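Pectate lyase II (Xanthomonas campestris pv. campestris, PDB 2QY1) probably cleaves pectate, the polygalacturonate of plant cell walls, as a secreted lyase of polysaccharide lyase family 1. Local coordinates at residues D48-K60 with F137-F151. The protein carries 2 engineered substitutions. Residues are numbered along the deposited sequence; the frame is centred on the assembly and turned at random.
Sequences DFGTIKDVCAQWK and FASLTKCSGAGDASF
A disulfide joins Cys-56 to Cys-143, and both sulfurs lie beside their own backbone N, anti to the carbonyl carbon. Its chi3 of -83° leaves the bridge close to a relaxed right-angled twist, and the methyl CG2 of Thr-141 rests on the Cys-56 sulfur. Next to this bond Trp-59 lays its indole against the turn from Cys-143 to Ala-146. CB of Ala-146 stands over one face, 3.5 Å from the centroid of the five-membered ring, in a CH-pi contact almost along the ring normal, while CG of Lys-60 lies over the opposite face. For Trp-59, a chi1 of 72°, with CG between the backbone N and the carbonyl carbon, brings the indole between Ala-146 and Lys-60. Trp-59 NE1 donates to a water oxygen 3.0 Å away, which lies in the ring plane and in turn donates to Ser-144 O. A second water accepts from Trp-59 N and donates to both Val-55 O and Ser-150 O. Further along, Val-55 CG1 presses on Ser-139 CB at a tight 3.4 Å and also meets the edge of the Phe-151 ring, its CE2 3.7 Å away. Phe-137 points its CZ at the centre of the Phe-49 face, an edge-to-face pair with planes at 68°; Phe-137 also meets Tyr-172, and Phe-49 meets Phe-47. The loop after strand 39-43 and the end of strand 129-137 with the loop beyond it, parts of the parallel beta-helix, share no direct hydrogen bond: a covalent link, aromatic and apolar contacts hold them together, and the polar links run through the two waters.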
ATOM      1  N   ASP A  48     -16.838 -13.547  -7.742  1.00 22.90           N
ATOM      2  CA  ASP A  48     -18.014 -12.696  -7.876  1.00 23.05           C
ATOM      3  C   ASP A  48     -18.301 -12.061  -6.521  1.00 22.99           C
ATOM      4  O   ASP A  48     -18.730 -12.743  -5.589  1.00 22.96           O
ATOM      5  CB  ASP A  48     -19.216 -13.518  -8.359  1.00 23.14           C
ATOM      6  CG  ASP A  48     -20.480 -12.680  -8.541  1.00 23.64           C
ATOM      7  OD1 ASP A  48     -20.421 -11.438  -8.419  1.00 24.59           O
ATOM      8  OD2 ASP A  48     -21.541 -13.277  -8.818  1.00 24.46           O
ATOM      9  N   PHE A  49     -18.054 -10.756  -6.420  1.00 22.77           N
ATOM     10  CA  PHE A  49     -18.237 -10.029  -5.162  1.00 22.75           C
ATOM     11  C   PHE A  49     -19.708  -9.899  -4.759  1.00 22.83           C
ATOM     12  O   PHE A  49     -20.018  -9.674  -3.586  1.00 22.75           O
ATOM     13  CB  PHE A  49     -17.558  -8.657  -5.223  1.00 22.72           C
ATOM     14  CG  PHE A  49     -16.059  -8.733  -5.313  1.00 22.22           C
ATOM     15  CD1 PHE A  49     -15.297  -9.094  -4.202  1.00 22.08           C
ATOM     16  CD2 PHE A  49     -15.408  -8.450  -6.510  1.00 21.97           C
ATOM     17  CE1 PHE A  49     -13.907  -9.175  -4.286  1.00 21.67           C
ATOM     18  CE2 PHE A  49     -14.018  -8.522  -6.602  1.00 21.95           C
ATOM     19  CZ  PHE A  49     -13.266  -8.885  -5.486  1.00 22.19           C
ATOM     20  N   GLY A  50     -20.602 -10.063  -5.733  1.00 22.93           N
ATOM     21  CA  GLY A  50     -22.044 -10.084  -5.484  1.00 23.08           C
ATOM     22  C   GLY A  50     -22.498 -11.226  -4.590  1.00 23.22           C
ATOM     23  O   GLY A  50     -23.601 -11.185  -4.036  1.00 23.51           O
ATOM     24  N   THR A  51     -21.651 -12.246  -4.446  1.00 23.22           N
ATOM     25  CA  THR A  51     -21.936 -13.384  -3.566  1.00 23.46           C
ATOM     26  C   THR A  51     -21.847 -13.011  -2.082  1.00 23.54           C
ATOM     27  O   THR A  51     -22.310 -13.762  -1.221  1.00 23.44           O
ATOM     28  CB  THR A  51     -21.008 -14.589  -3.846  1.00 23.47           C
ATOM     29  OG1 THR A  51     -19.644 -14.215  -3.610  1.00 23.31           O
ATOM     30  CG2 THR A  51     -21.165 -15.069  -5.286  1.00 23.78           C
ATOM     31  N   ILE A  52     -21.241 -11.860  -1.793  1.00 23.70           N
ATOM     32  CA  ILE A  52     -21.189 -11.327  -0.430  1.00 23.88           C
ATOM     33  C   ILE A  52     -22.390 -10.400  -0.207  1.00 24.09           C
ATOM     34  O   ILE A  52     -22.382  -9.231  -0.607  1.00 24.31           O
ATOM     35  CB  ILE A  52     -19.842 -10.608  -0.134  1.00 23.85           C
ATOM     36  CG1 ILE A  52     -18.663 -11.565  -0.362  1.00 23.63           C
ATOM     37  CG2 ILE A  52     -19.818 -10.058   1.295  1.00 23.66           C
ATOM     38  CD1 ILE A  52     -17.305 -10.878  -0.502  1.00 23.88           C
ATOM     39  N   LYS A  53     -23.424 -10.948   0.425  1.00 24.26           N
ATOM     40  CA  LYS A  53     -24.697 -10.247   0.610  1.00 24.55           C
ATOM     41  C   LYS A  53     -24.710  -9.376   1.865  1.00 24.34           C
ATOM     42  O   LYS A  53     -25.587  -8.520   2.033  1.00 24.43           O
ATOM     43  CB  LYS A  53     -25.858 -11.245   0.647  1.00 24.74           C
ATOM     44  CG  LYS A  53     -26.297 -11.765  -0.723  1.00 25.89           C
ATOM     45  CD  LYS A  53     -25.464 -12.957  -1.179  1.00 26.99           C
ATOM     46  CE  LYS A  53     -26.078 -13.641  -2.392  1.00 27.69           C
ATOM     47  NZ  LYS A  53     -26.017 -12.811  -3.632  1.00 27.93           N
ATOM     48  N   ASP A  54     -23.734  -9.606   2.741  1.00 23.85           N
ATOM     49  CA  ASP A  54     -23.596  -8.847   3.975  1.00 23.35           C
ATOM     50  C   ASP A  54     -22.122  -8.547   4.211  1.00 22.69           C
ATOM     51  O   ASP A  54     -21.334  -9.448   4.483  1.00 22.50           O
ATOM     52  CB  ASP A  54     -24.191  -9.631   5.150  1.00 23.61           C
ATOM     53  CG  ASP A  54     -24.200  -8.839   6.455  1.00 24.30           C
ATOM     54  OD1 ASP A  54     -23.978  -7.605   6.437  1.00 25.24           O
ATOM     55  OD2 ASP A  54     -24.443  -9.465   7.510  1.00 24.54           O
ATOM     56  N   VAL A  55     -21.767  -7.270   4.084  1.00 22.07           N
ATOM     57  CA  VAL A  55     -20.403  -6.787   4.311  1.00 21.73           C
ATOM     58  C   VAL A  55     -19.912  -7.162   5.719  1.00 20.98           C
ATOM     59  O   VAL A  55     -18.722  -7.413   5.932  1.00 20.87           O
ATOM     60  CB  VAL A  55     -20.324  -5.250   4.069  1.00 21.78           C
ATOM     61  CG1 VAL A  55     -19.140  -4.623   4.778  1.00 22.52           C
ATOM     62  CG2 VAL A  55     -20.266  -4.951   2.571  1.00 22.43           C
ATOM     63  N   CYS A  56     -20.850  -7.235   6.659  1.00 20.23           N
ATOM     64  CA  CYS A  56     -20.537  -7.497   8.060  1.00 19.52           C
ATOM     65  C   CYS A  56     -20.393  -8.975   8.434  1.00 19.37           C
ATOM     66  O   CYS A  56     -20.140  -9.310   9.596  1.00 19.22           O
ATOM     67  CB  CYS A  56     -21.535  -6.769   8.962  1.00 19.44           C
ATOM     68  SG  CYS A  56     -21.241  -4.989   8.929  1.00 18.59           S
ATOM     69  N   ALA A  57     -20.530  -9.849   7.440  1.00 19.13           N
ATOM     70  CA  ALA A  57     -20.275 -11.278   7.626  1.00 19.01           C
ATOM     71  C   ALA A  57     -18.777 -11.581   7.625  1.00 18.90           C
ATOM     72  O   ALA A  57     -18.342 -12.593   8.179  1.00 18.75           O
ATOM     73  CB  ALA A  57     -20.971 -12.092   6.542  1.00 19.09           C
ATOM     74  N   GLN A  58     -17.998 -10.690   7.019  1.00 18.76           N
ATOM     75  CA  GLN A  58     -16.594 -10.969   6.707  1.00 18.80           C
ATOM     76  C   GLN A  58     -15.668 -11.043   7.924  1.00 18.77           C
ATOM     77  O   GLN A  58     -14.868 -11.976   8.032  1.00 18.83           O
ATOM     78  CB  GLN A  58     -16.058  -9.971   5.673  1.00 18.70           C
ATOM     79  CG  GLN A  58     -16.860  -9.908   4.367  1.00 19.06           C
ATOM     80  CD  GLN A  58     -17.075 -11.278   3.747  1.00 19.26           C
ATOM     81  OE1 GLN A  58     -17.993 -12.013   4.130  1.00 19.05           O
ATOM     82  NE2 GLN A  58     -16.234 -11.628   2.782  1.00 19.30           N
ATOM     83  N   TRP A  59     -15.798 -10.084   8.842  1.00 18.65           N
ATOM     84  CA  TRP A  59     -14.882  -9.982   9.986  1.00 18.66           C
ATOM     85  C   TRP A  59     -14.939 -11.204  10.900  1.00 18.97           C
ATOM     86  O   TRP A  59     -13.956 -11.543  11.564  1.00 18.74           O
ATOM     87  CB  TRP A  59     -15.127  -8.685  10.776  1.00 18.40           C
ATOM     88  CG  TRP A  59     -16.393  -8.651  11.595  1.00 18.11           C
ATOM     89  CD1 TRP A  59     -17.618  -8.200  11.195  1.00 18.00           C
ATOM     90  CD2 TRP A  59     -16.545  -9.067  12.959  1.00 18.11           C
ATOM     91  NE1 TRP A  59     -18.528  -8.319  12.221  1.00 17.83           N
ATOM     92  CE2 TRP A  59     -17.895  -8.848  13.315  1.00 17.82           C
ATOM     93  CE3 TRP A  59     -15.673  -9.613  13.912  1.00 18.35           C
ATOM     94  CZ2 TRP A  59     -18.394  -9.152  14.585  1.00 17.98           C
ATOM     95  CZ3 TRP A  59     -16.170  -9.915  15.179  1.00 17.91           C
ATOM     96  CH2 TRP A  59     -17.519  -9.685  15.501  1.00 18.27           C
ATOM     97  N   LYS A  60     -16.098 -11.861  10.892  1.00 19.19           N
ATOM     98  CA  LYS A  60     -16.388 -13.030  11.716  1.00 20.04           C
ATOM     99  C   LYS A  60     -15.717 -14.299  11.191  1.00 19.73           C
ATOM    100  O   LYS A  60     -15.531 -15.265  11.938  1.00 19.94           O
ATOM    101  CB  LYS A  60     -17.901 -13.260  11.753  1.00 20.04           C
ATOM    102  CG  LYS A  60     -18.731 -12.012  12.039  1.00 21.07           C
ATOM    103  CD  LYS A  60     -20.224 -12.310  11.951  1.00 21.44           C
ATOM    104  CE  LYS A  60     -21.050 -11.206  12.587  1.00 23.30           C
ATOM    105  NZ  LYS A  60     -20.952 -11.256  14.072  1.00 25.35           N
ATOM    106  N   PHE A 137     -10.241  -2.938  -2.355  1.00 20.02           N
ATOM    107  CA  PHE A 137     -11.453  -2.316  -1.808  1.00 20.18           C
ATOM    108  C   PHE A 137     -12.136  -3.146  -0.722  1.00 20.06           C
ATOM    109  O   PHE A 137     -11.981  -4.364  -0.659  1.00 20.08           O
ATOM    110  CB  PHE A 137     -12.448  -1.974  -2.926  1.00 20.36           C
ATOM    111  CG  PHE A 137     -13.110  -3.174  -3.552  1.00 20.88           C
ATOM    112  CD1 PHE A 137     -12.507  -3.845  -4.614  1.00 21.29           C
ATOM    113  CD2 PHE A 137     -14.343  -3.626  -3.082  1.00 21.28           C
ATOM    114  CE1 PHE A 137     -13.120  -4.951  -5.195  1.00 21.36           C
ATOM    115  CE2 PHE A 137     -14.961  -4.735  -3.653  1.00 21.49           C
ATOM    116  CZ  PHE A 137     -14.347  -5.397  -4.713  1.00 21.19           C
ATOM    117  N   ALA A 138     -12.893  -2.471   0.134  1.00 19.89           N
ATOM    118  CA  ALA A 138     -13.681  -3.142   1.159  1.00 19.75           C
ATOM    119  C   ALA A 138     -14.956  -2.346   1.404  1.00 19.72           C
ATOM    120  O   ALA A 138     -15.723  -2.097   0.473  1.00 19.85           O
ATOM    121  CB  ALA A 138     -12.873  -3.296   2.444  1.00 19.69           C
ATOM    122  N   SER A 139     -15.160  -1.938   2.654  1.00 19.48           N
ATOM    123  CA  SER A 139     -16.288  -1.104   3.043  1.00 19.39           C
ATOM    124  C   SER A 139     -15.899  -0.219   4.219  1.00 19.36           C
ATOM    125  O   SER A 139     -15.062  -0.595   5.045  1.00 19.26           O
ATOM    126  CB  SER A 139     -17.492  -1.972   3.415  1.00 19.30           C
ATOM    127  OG  SER A 139     -18.531  -1.201   3.998  1.00 19.29           O
ATOM    128  N   LEU A 140     -16.520   0.957   4.281  1.00 19.26           N
ATOM    129  CA  LEU A 140     -16.317   1.912   5.365  1.00 19.19           C
ATOM    130  C   LEU A 140     -17.243   1.625   6.548  1.00 18.84           C
ATOM    131  O   LEU A 140     -17.139   2.262   7.603  1.00 18.55           O
ATOM    132  CB  LEU A 140     -16.541   3.341   4.844  1.00 19.55           C
ATOM    133  CG  LEU A 140     -15.360   4.247   4.460  1.00 20.36           C
ATOM    134  CD1 LEU A 140     -14.049   3.512   4.248  1.00 20.60           C
ATOM    135  CD2 LEU A 140     -15.694   5.129   3.256  1.00 20.89           C
ATOM    136  N   THR A 141     -18.152   0.668   6.362  1.00 18.38           N
ATOM    137  CA  THR A 141     -19.104   0.288   7.401  1.00 18.10           C
ATOM    138  C   THR A 141     -18.380  -0.245   8.640  1.00 18.07           C
ATOM    139  O   THR A 141     -17.434  -1.034   8.532  1.00 18.14           O
ATOM    140  CB  THR A 141     -20.138  -0.743   6.871  1.00 18.04           C
ATOM    141  OG1 THR A 141     -20.956  -0.126   5.871  1.00 17.60           O
ATOM    142  CG2 THR A 141     -21.037  -1.255   7.989  1.00 17.67           C
ATOM    143  N   LYS A 142     -18.817   0.217   9.808  1.00 17.86           N
ATOM    144  CA  LYS A 142     -18.286  -0.264  11.075  1.00 17.87           C
ATOM    145  C   LYS A 142     -19.266  -1.255  11.687  1.00 17.57           C
ATOM    146  O   LYS A 142     -20.274  -0.879  12.287  1.00 17.17           O
ATOM    147  CB  LYS A 142     -17.963   0.905  12.012  1.00 18.24           C
ATOM    148  CG  LYS A 142     -16.693   1.636  11.604  1.00 19.78           C
ATOM    149  CD  LYS A 142     -16.726   3.112  11.953  1.00 22.78           C
ATOM    150  CE  LYS A 142     -15.552   3.854  11.297  1.00 23.60           C
ATOM    151  NZ  LYS A 142     -15.522   3.728   9.800  1.00 24.75           N
ATOM    152  N   CYS A 143     -18.951  -2.535  11.500  1.00 17.20           N
ATOM    153  CA  CYS A 143     -19.851  -3.635  11.833  1.00 16.97           C
ATOM    154  C   CYS A 143     -20.067  -3.816  13.322  1.00 17.10           C
ATOM    155  O   CYS A 143     -19.138  -3.649  14.119  1.00 16.81           O
ATOM    156  CB  CYS A 143     -19.327  -4.932  11.217  1.00 16.81           C
ATOM    157  SG  CYS A 143     -19.270  -4.859   9.422  1.00 16.88           S
ATOM    158  N   SER A 144     -21.303  -4.161  13.684  1.00 17.11           N
ATOM    159  CA  SER A 144     -21.673  -4.431  15.066  1.00 17.65           C
ATOM    160  C   SER A 144     -20.765  -5.499  15.670  1.00 18.16           C
ATOM    161  O   SER A 144     -20.594  -6.576  15.095  1.00 17.76           O
ATOM    162  CB  SER A 144     -23.133  -4.879  15.148  1.00 17.42           C
ATOM    163  OG  SER A 144     -23.510  -5.166  16.484  1.00 16.88           O
ATOM    164  N   GLY A 145     -20.173  -5.174  16.818  1.00 18.99           N
ATOM    165  CA  GLY A 145     -19.327  -6.106  17.564  1.00 19.92           C
ATOM    166  C   GLY A 145     -17.906  -6.293  17.058  1.00 20.53           C
ATOM    167  O   GLY A 145     -17.109  -6.978  17.703  1.00 20.75           O
ATOM    168  N   ALA A 146     -17.577  -5.684  15.918  1.00 21.06           N
ATOM    169  CA  ALA A 146     -16.280  -5.898  15.263  1.00 21.66           C
ATOM    170  C   ALA A 146     -15.136  -5.096  15.887  1.00 22.18           C
ATOM    171  O   ALA A 146     -13.972  -5.272  15.513  1.00 22.21           O
ATOM    172  CB  ALA A 146     -16.376  -5.598  13.766  1.00 21.34           C
ATOM    173  N   GLY A 147     -15.469  -4.230  16.841  1.00 22.81           N
ATOM    174  CA  GLY A 147     -14.507  -3.281  17.385  1.00 23.62           C
ATOM    175  C   GLY A 147     -14.118  -2.294  16.304  1.00 24.21           C
ATOM    176  O   GLY A 147     -14.977  -1.776  15.584  1.00 24.49           O
ATOM    177  N   ASP A 148     -12.819  -2.053  16.171  1.00 24.51           N
ATOM    178  CA  ASP A 148     -12.302  -1.125  15.170  1.00 24.91           C
ATOM    179  C   ASP A 148     -11.963  -1.847  13.860  1.00 24.24           C
ATOM    180  O   ASP A 148     -11.480  -1.232  12.906  1.00 24.41           O
ATOM    181  CB  ASP A 148     -11.058  -0.407  15.718  1.00 25.49           C
ATOM    182  CG  ASP A 148     -11.274   0.172  17.117  1.00 27.58           C
ATOM    183  OD1 ASP A 148     -12.425   0.532  17.460  1.00 29.97           O
ATOM    184  OD2 ASP A 148     -10.286   0.275  17.879  1.00 29.77           O
ATOM    185  N   ALA A 149     -12.250  -3.147  13.812  1.00 23.39           N
ATOM    186  CA  ALA A 149     -11.674  -4.025  12.800  1.00 22.33           C
ATOM    187  C   ALA A 149     -12.691  -4.830  11.987  1.00 21.76           C
ATOM    188  O   ALA A 149     -12.705  -6.062  12.052  1.00 21.24           O
ATOM    189  CB  ALA A 149     -10.663  -4.964  13.460  1.00 22.55           C
ATOM    190  N   SER A 150     -13.532  -4.140  11.215  1.00 20.94           N
ATOM    191  CA  SER A 150     -14.431  -4.820  10.278  1.00 20.57           C
ATOM    192  C   SER A 150     -13.623  -5.369   9.104  1.00 20.46           C
ATOM    193  O   SER A 150     -13.976  -6.395   8.515  1.00 20.25           O
ATOM    194  CB  SER A 150     -15.534  -3.878   9.783  1.00 20.41           C
ATOM    195  OG  SER A 150     -16.354  -3.454  10.859  1.00 20.10           O
ATOM    196  N   PHE A 151     -12.548  -4.657   8.771  1.00 20.34           N
ATOM    197  CA  PHE A 151     -11.542  -5.093   7.804  1.00 20.73           C
ATOM    198  C   PHE A 151     -10.164  -4.664   8.317  1.00 21.42           C
ATOM    199  O   PHE A 151     -10.072  -4.052   9.382  1.00 21.29           O
ATOM    200  CB  PHE A 151     -11.845  -4.516   6.414  1.00 20.29           C
ATOM    201  CG  PHE A 151     -13.158  -4.987   5.848  1.00 19.82           C
ATOM    202  CD1 PHE A 151     -13.231  -6.176   5.121  1.00 18.53           C
ATOM    203  CD2 PHE A 151     -14.328  -4.265   6.076  1.00 18.79           C
ATOM    204  CE1 PHE A 151     -14.450  -6.625   4.611  1.00 19.02           C
ATOM    205  CE2 PHE A 151     -15.552  -4.708   5.577  1.00 18.88           C
ATOM    206  CZ  PHE A 151     -15.612  -5.890   4.841  1.00 19.15           C
TER
HETATM  207  O   HOH W   1     -16.717  -7.497   8.013  1.00 10.72           O
HETATM  208  O   HOH W   2     -21.406  -7.593  12.636  1.00 14.83           O